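PDB 5TIP: major capsid protein from Paramecium bursaria Chlorella virus 1, which builds the outer shell of a large icosahedral virus capsid, assembling as trimers that tile a lattice of pseudo T=169 symmetry. Local coordinates for residues 214-217 and 218-222; 109-112 and 113-116. One frame throughout, in Å; residues are numbered along the deposited sequence.

Contact 1: residues 214-217 and 218-222; sequences ERTR and FAQLP
The ring of F218 receives the backbone oxygen of E214 at its edge, in the ring plane, with E214 O 3.2 Å from F218 CD2. Beside it runs the E214 side chain, pointing the same way: E214 CG lies 3.7 Å from F218 CE2, and the carboxylate plane is turned 60° against the ring. The R217 guanidinium has E214 CG at its in-plane edge, while L221 CD1 comes to it obliquely, 4.2 Å from R217 NE; the bend of the arginine chain at CG-CD (chi3 60°) folds its end into this position. Backbone hydrogen bonds set the spacing, F218 N to E214 O at 3.1 Å and L221 N to R217 O at 3.0 Å. T216 and Q220 lie alongside, with T216 CG2 3.5 Å from Q220 OE1. Helix 212-220 follows the last strand of the first of the protein's two jelly rolls, and its F218 also packs on F26 of the second subunit and meets the ring of H223. E214 OE1 is hydrogen-bonded with T34 OG1 of its own chain and E214 OE2 with T24 OG1 of the second subunit. The buried carboxylate thus has hydroxyl partners from two subunits, while its stem lies against F218, serving intrachain and intersubunit contact together.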
# COMPACT_ATOMS: atom_id res chain seq x y z
N GLU A 214 28.92 12.32 -17.77
CA GLU A 214 27.73 11.63 -18.25
C GLU A 214 27.05 12.42 -19.36
O GLU A 214 26.34 11.83 -20.19
CB GLU A 214 26.77 11.41 -17.08
CG GLU A 214 25.73 10.32 -17.32
CD GLU A 214 24.79 10.16 -16.14
OE1 GLU A 214 24.70 11.10 -15.32
OE2 GLU A 214 24.16 9.09 -16.03
N ARG A 215 27.26 13.74 -19.41
CA ARG A 215 26.73 14.54 -20.51
C ARG A 215 27.42 14.18 -21.82
O ARG A 215 26.78 14.14 -22.87
CB ARG A 215 26.91 16.02 -20.20
CG ARG A 215 25.79 16.90 -20.72
CD ARG A 215 26.02 18.36 -20.38
NE ARG A 215 25.00 19.21 -20.99
CZ ARG A 215 25.08 19.71 -22.22
NH1 ARG A 215 26.14 19.44 -22.98
NH2 ARG A 215 24.11 20.47 -22.70
N THR A 216 28.73 13.91 -21.77
CA THR A 216 29.46 13.53 -22.97
C THR A 216 29.05 12.14 -23.44
O THR A 216 28.98 11.88 -24.65
CB THR A 216 30.97 13.59 -22.71
OG1 THR A 216 31.35 14.94 -22.44
CG2 THR A 216 31.76 13.08 -23.90
N ARG A 217 28.74 11.24 -22.50
CA ARG A 217 28.38 9.88 -22.88
C ARG A 217 27.02 9.83 -23.56
O ARG A 217 26.84 9.10 -24.54
CB ARG A 217 28.36 9.01 -21.63
CG ARG A 217 29.68 8.75 -20.97
CD ARG A 217 29.45 7.87 -19.76
NE ARG A 217 28.84 6.60 -20.15
CZ ARG A 217 27.55 6.32 -19.98
NH1 ARG A 217 26.74 7.22 -19.44
NH2 ARG A 217 27.08 5.14 -20.35
N PHE A 218 26.05 10.59 -23.05
CA PHE A 218 24.72 10.59 -23.65
C PHE A 218 24.73 11.21 -25.04
O PHE A 218 23.94 10.80 -25.90
CB PHE A 218 23.74 11.32 -22.74
CG PHE A 218 23.07 10.43 -21.75
CD1 PHE A 218 21.88 9.78 -22.07
CD2 PHE A 218 23.62 10.22 -20.50
CE1 PHE A 218 21.26 8.95 -21.15
CE2 PHE A 218 23.00 9.40 -19.58
CZ PHE A 218 21.82 8.76 -19.91
N ALA A 219 25.60 12.18 -25.29
CA ALA A 219 25.63 12.88 -26.57
C ALA A 219 26.48 12.17 -27.61
O ALA A 219 26.40 12.53 -28.79
CB ALA A 219 26.14 14.31 -26.38
N GLN A 220 27.27 11.19 -27.20
CA GLN A 220 28.15 10.53 -28.16
C GLN A 220 27.91 9.05 -28.40
O GLN A 220 28.23 8.55 -29.48
CB GLN A 220 29.61 10.78 -27.78
CG GLN A 220 29.96 12.26 -27.75
CD GLN A 220 31.42 12.51 -27.47
OE1 GLN A 220 32.15 11.62 -27.04
NE2 GLN A 220 31.86 13.74 -27.71
N LEU A 221 27.36 8.32 -27.43
CA LEU A 221 27.16 6.90 -27.68
C LEU A 221 25.75 6.62 -28.19
O LEU A 221 24.82 7.37 -27.90
CB LEU A 221 27.40 6.11 -26.40
CG LEU A 221 28.67 6.39 -25.60
CD1 LEU A 221 28.62 5.69 -24.25
CD2 LEU A 221 29.88 5.94 -26.39
N PRO A 222 25.58 5.47 -28.85
CA PRO A 222 24.27 5.02 -29.33
C PRO A 222 23.50 4.49 -28.12
O PRO A 222 24.11 3.88 -27.24
CB PRO A 222 24.62 3.89 -30.29
CG PRO A 222 25.90 3.34 -29.76
CD PRO A 222 26.65 4.52 -29.21

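Contact 2: residues 109-112 and 113-116; sequences NDWF and RTYD
N109 offers its backbone oxygen to R113 N, 2.9 Å away, and its side chain turns back so that N109 OD1 makes a weak bond to D110 N. At D110 the carbonyl oxygen is gripped twice by T114: T114 N and T114 OG1 reach D110 O at 2.8 and 2.9 Å from opposite faces of the carbonyl plane. The threonine rotamer explains this, since OG1 sits beside its own backbone N (chi1 -62°), on the side where D110 O lies one turn back. The D110 carboxylate itself is held by Y416 and Y274. These are the opening turns of helix 109-119, which follows strand 102-108 of the first jelly roll and lies against strands 257-266 and 412-426 of the second. W111 carries the aromatic contact: Y115 CB stands over one face of its indole in a CH-pi contact, 4.2 Å from the six-membered ring centroid and 21° off the normal, displaced toward the rim. T114 CB approaches the same indole obliquely, 4.1 Å from W111 CE3. F112 O accepts D116 N at 3.0 Å, while the F112 side chain packs on Y128 of helix 122-132. Three residues apart on helix 109-119, R113 NH2 and D116 OD2 form a 2.8 Å salt bridge, the nitrogen coming from above the carboxylate plane, and R113 NE pairs with E89.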
# COMPACT_ATOMS: atom_id res chain seq x y z
N ASN A 109 -8.17 9.23 -22.85
CA ASN A 109 -8.70 9.44 -21.50
C ASN A 109 -9.31 8.17 -20.93
O ASN A 109 -9.22 7.93 -19.72
CB ASN A 109 -9.73 10.58 -21.49
CG ASN A 109 -10.87 10.35 -22.46
OD1 ASN A 109 -10.92 9.34 -23.15
ND2 ASN A 109 -11.80 11.30 -22.51
N ASP A 110 -9.91 7.32 -21.77
CA ASP A 110 -10.44 6.06 -21.26
C ASP A 110 -9.33 5.11 -20.86
O ASP A 110 -9.53 4.25 -19.99
CB ASP A 110 -11.36 5.41 -22.30
CG ASP A 110 -12.06 4.17 -21.77
OD1 ASP A 110 -12.94 4.31 -20.89
OD2 ASP A 110 -11.73 3.06 -22.22
N TRP A 111 -8.14 5.24 -21.47
CA TRP A 111 -7.00 4.47 -20.98
C TRP A 111 -6.54 4.98 -19.63
O TRP A 111 -6.22 4.19 -18.74
CB TRP A 111 -5.85 4.53 -21.98
CG TRP A 111 -4.59 3.99 -21.39
CD1 TRP A 111 -3.44 4.68 -21.14
CD2 TRP A 111 -4.36 2.65 -20.95
NE1 TRP A 111 -2.50 3.85 -20.57
CE2 TRP A 111 -3.04 2.59 -20.45
CE3 TRP A 111 -5.13 1.48 -20.94
CZ2 TRP A 111 -2.48 1.42 -19.95
CZ3 TRP A 111 -4.57 0.32 -20.44
CH2 TRP A 111 -3.26 0.30 -19.95
N PHE A 112 -6.55 6.27 -19.45
CA PHE A 112 -6.21 6.86 -18.19
C PHE A 112 -7.19 6.29 -17.15
O PHE A 112 -6.78 5.95 -16.08
CB PHE A 112 -6.26 8.38 -18.26
CG PHE A 112 -5.01 9.00 -18.76
CD1 PHE A 112 -4.38 8.54 -19.84
CD2 PHE A 112 -4.44 10.05 -18.10
CE1 PHE A 112 -3.23 9.08 -20.29
CE2 PHE A 112 -3.24 10.60 -18.53
CZ PHE A 112 -2.64 10.10 -19.64
N ARG A 113 -8.47 6.20 -17.50
CA ARG A 113 -9.47 5.66 -16.58
C ARG A 113 -9.23 4.17 -16.33
O ARG A 113 -9.36 3.70 -15.20
CB ARG A 113 -10.87 5.89 -17.14
CG ARG A 113 -12.00 5.54 -16.18
CD ARG A 113 -12.41 6.73 -15.32
NE ARG A 113 -11.29 7.27 -14.55
CZ ARG A 113 -10.87 6.78 -13.39
NH1 ARG A 113 -11.49 5.74 -12.85
NH2 ARG A 113 -9.84 7.33 -12.77
N THR A 114 -8.87 3.43 -17.38
CA THR A 114 -8.61 2.00 -17.23
C THR A 114 -7.32 1.75 -16.47
O THR A 114 -7.26 0.86 -15.60
CB THR A 114 -8.56 1.33 -18.61
OG1 THR A 114 -9.83 1.46 -19.25
CG2 THR A 114 -8.22 -0.15 -18.48
N TYR A 115 -6.27 2.52 -16.77
CA TYR A 115 -5.01 2.37 -16.04
C TYR A 115 -5.19 2.66 -14.56
O TYR A 115 -4.61 1.96 -13.71
CB TYR A 115 -3.95 3.30 -16.65
CG TYR A 115 -2.65 3.32 -15.89
CD1 TYR A 115 -1.65 2.40 -16.15
CD2 TYR A 115 -2.41 4.28 -14.91
CE1 TYR A 115 -0.46 2.42 -15.46
CE2 TYR A 115 -1.22 4.31 -14.22
CZ TYR A 115 -0.24 3.38 -14.50
OH TYR A 115 0.95 3.40 -13.81
N ASP A 116 -5.98 3.68 -14.23
CA ASP A 116 -6.20 4.02 -12.83
C ASP A 116 -6.95 2.91 -12.10
O ASP A 116 -6.66 2.62 -10.93
CB ASP A 116 -6.96 5.34 -12.73
CG ASP A 116 -7.11 5.83 -11.30
OD1 ASP A 116 -6.07 6.03 -10.63
OD2 ASP A 116 -8.25 6.02 -10.85

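How the contacts relate
Followed from the N terminus, the chain reaches contact 2 first, in helix 109-119 after strand 102-108, and comes to contact 1 after strand 200-210. Each contact lies within one unbroken run of chain, contact 2 wholly in helix 109-119, contact 1 in helix 212-220 and the residues that follow it; neither closes a long loop, and the two stand in series without nesting or crossing. The centres of contact 1 and contact 2 are about 36 Å apart. The nearest atoms of contact 1 and contact 2 are about 22 Å apart, without touching. Contact 2 sits about 4 Å from the chain centre, where the two jelly rolls meet; contact 1, about 33 Å out, lies on the covalent connection between strands 200-210 and 223-237 and reaches a neighbouring subunit.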